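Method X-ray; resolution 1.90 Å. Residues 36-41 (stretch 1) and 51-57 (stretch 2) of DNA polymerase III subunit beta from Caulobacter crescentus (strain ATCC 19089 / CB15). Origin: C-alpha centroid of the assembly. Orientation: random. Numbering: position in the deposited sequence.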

# COMPACT_ATOMS: atom_id res chain seq x y z
N ILE A 36 8.12 -20.49 -19.44
CA ILE A 36 8.14 -21.61 -18.51
C ILE A 36 8.51 -21.20 -17.07
O ILE A 36 8.08 -21.82 -16.10
CB ILE A 36 8.96 -22.82 -19.03
CG1 ILE A 36 8.55 -24.05 -18.20
CG2 ILE A 36 10.47 -22.53 -18.92
CD1 ILE A 36 8.81 -25.35 -18.83
N LEU A 37 9.23 -20.09 -16.90
CA LEU A 37 9.58 -19.61 -15.58
C LEU A 37 8.40 -18.97 -14.88
O LEU A 37 8.45 -18.77 -13.69
CB LEU A 37 10.74 -18.60 -15.66
CG LEU A 37 12.04 -19.11 -16.29
CD1 LEU A 37 13.12 -18.04 -16.09
CD2 LEU A 37 12.48 -20.40 -15.62
N SER A 38 7.30 -18.73 -15.59
CA SER A 38 6.05 -18.33 -14.96
C SER A 38 5.27 -19.54 -14.44
O SER A 38 4.26 -19.34 -13.79
CB SER A 38 5.15 -17.58 -15.99
OG SER A 38 5.69 -16.27 -16.09
N ASN A 39 5.73 -20.76 -14.73
CA ASN A 39 4.99 -21.96 -14.37
C ASN A 39 5.44 -22.65 -13.11
O ASN A 39 6.61 -22.49 -12.64
CB ASN A 39 4.96 -22.95 -15.54
CG ASN A 39 4.03 -22.50 -16.66
OD1 ASN A 39 3.54 -21.39 -16.64
ND2 ASN A 39 3.78 -23.38 -17.64
N ILE A 40 4.51 -23.43 -12.56
CA ILE A 40 4.81 -24.38 -11.49
C ILE A 40 4.91 -25.77 -12.11
O ILE A 40 4.08 -26.15 -12.93
CB ILE A 40 3.75 -24.36 -10.35
CG1 ILE A 40 3.90 -23.11 -9.52
CG2 ILE A 40 3.88 -25.56 -9.40
CD1 ILE A 40 2.71 -22.76 -8.61
N LEU A 41 5.94 -26.50 -11.74
CA LEU A 41 6.05 -27.94 -12.01
C LEU A 41 5.23 -28.71 -10.97
O LEU A 41 5.50 -28.65 -9.75
CB LEU A 41 7.52 -28.38 -11.93
CG LEU A 41 7.76 -29.90 -12.09
CD1 LEU A 41 7.36 -30.38 -13.47
CD2 LEU A 41 9.22 -30.18 -11.76
N PHE A 51 5.34 -29.61 -5.83
CA PHE A 51 5.17 -28.29 -6.44
C PHE A 51 6.55 -27.71 -6.49
O PHE A 51 7.27 -27.85 -5.46
CB PHE A 51 4.33 -27.39 -5.58
CG PHE A 51 2.90 -27.84 -5.39
CD1 PHE A 51 2.58 -28.78 -4.40
CD2 PHE A 51 1.90 -27.25 -6.08
CE1 PHE A 51 1.25 -29.15 -4.17
CE2 PHE A 51 0.57 -27.60 -5.86
CZ PHE A 51 0.26 -28.56 -4.92
N SER A 52 6.98 -27.19 -7.63
CA SER A 52 8.29 -26.53 -7.75
C SER A 52 8.14 -25.24 -8.56
O SER A 52 7.39 -25.19 -9.56
CB SER A 52 9.27 -27.53 -8.36
OG SER A 52 10.45 -26.88 -8.69
N ALA A 53 8.80 -24.17 -8.12
CA ALA A 53 8.90 -22.96 -8.90
C ALA A 53 10.29 -22.40 -8.77
O ALA A 53 10.98 -22.64 -7.77
CB ALA A 53 7.85 -21.97 -8.48
N THR A 54 10.69 -21.65 -9.78
CA THR A 54 12.07 -21.09 -9.80
C THR A 54 12.19 -19.78 -10.57
O THR A 54 11.40 -19.48 -11.46
CB THR A 54 13.02 -22.11 -10.46
OG1 THR A 54 14.39 -21.73 -10.28
CG2 THR A 54 12.74 -22.29 -11.95
N ASP A 55 13.23 -19.02 -10.23
CA ASP A 55 13.63 -17.87 -11.02
C ASP A 55 15.03 -18.06 -11.58
O ASP A 55 15.71 -17.08 -11.98
CB ASP A 55 13.51 -16.59 -10.21
CG ASP A 55 14.51 -16.54 -9.03
OD1 ASP A 55 15.34 -17.50 -8.91
OD2 ASP A 55 14.45 -15.54 -8.31
N LEU A 56 15.48 -19.31 -11.57
CA LEU A 56 16.84 -19.71 -11.98
C LEU A 56 17.91 -19.51 -10.90
O LEU A 56 18.83 -20.33 -10.84
CB LEU A 56 17.33 -19.14 -13.32
CG LEU A 56 16.44 -19.38 -14.57
CD1 LEU A 56 16.95 -18.60 -15.75
CD2 LEU A 56 16.36 -20.87 -14.87
N ASP A 57 17.81 -18.49 -10.06
CA ASP A 57 18.72 -18.34 -8.92
C ASP A 57 18.34 -19.23 -7.76
O ASP A 57 19.21 -19.79 -7.06
CB ASP A 57 18.78 -16.89 -8.46
CG ASP A 57 19.42 -15.98 -9.50
OD1 ASP A 57 20.41 -16.38 -10.16
OD2 ASP A 57 18.90 -14.89 -9.70
O HOH W 1 8.88 -21.13 -12.03
O HOH W 2 10.15 -17.10 -12.19

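When two strands of a sheet diverge, the peptide groups beyond the last direct hydrogen bonds must find other partners, and ordered water often supplies them. Stretches 36-41 and 51-57 of this DNA polymerase III beta subunit illustrate the principle. Their strands, 39-41 and 51-54, run roughly antiparallel, with 138° between their directions.

Direct pairing is concentrated at Leu 41 and Ser 52. Leu 41 N donates to Ser 52 O at 2.9 Å, and Ser 52 N donates to Leu 41 O at 3.0 Å, so each residue satisfies the other's amide and carbonyl. The same two oxygens also receive CA-H...O contacts: Ile 40 CA lies 3.3 Å from Ser 52 O, and Phe 51 CA lies 3.3 Å from Leu 41 O. The side chains of the bridged pair lie on the same face of the sheet, their CB atoms 4.1 Å apart.

Further along, water takes over. Water 1 accepts a hydrogen bond from Thr 54 N at 2.9 Å and lies within donating distance of two carbonyls of the first stretch, 2.7 Å from Asn 39 O and 2.9 Å from Leu 37 O; counting acceptors elsewhere in the structure, it has more in reach than it has protons, so it cannot donate to all of them at once. Water 2 is simpler. It donates to Leu 37 O and to Thr 54 O, each 2.8 Å away, and so bridges two carbonyls that cannot bond to each other: Leu 37 O and Thr 54 O are 3.8 Å apart, and both are acceptors.

Apolar side chains fill the space around this polar framework. Ile 40 places CG2 4.2 Å from CD2 of Phe 51, at the edge of the ring and near its plane, while its CG1 lies 4.2 Å from Ala 53 CB. The branched isoleucine can thus touch two neighbours. Leu 37 leaves its backbone sideways, but its end comes nearer: CD1 meets Leu 56 CD1 at 3.9 Å, and CD2 approaches Thr 54 CG2 at 4.1 Å. Leu 37 is buried, whereas Leu 56 is exposed. Together the stretches bury 389 Å².

Two local hydrogen bonds lie in the segment after the second strand. Leu 56 N donates to Thr 54 OG1 at 3.0 Å, so threonine offers its methyl to Leu 37 and its hydroxyl to this segment. Asp 57 N makes a weak bond to Asp 55 OD1 at 2.9 Å.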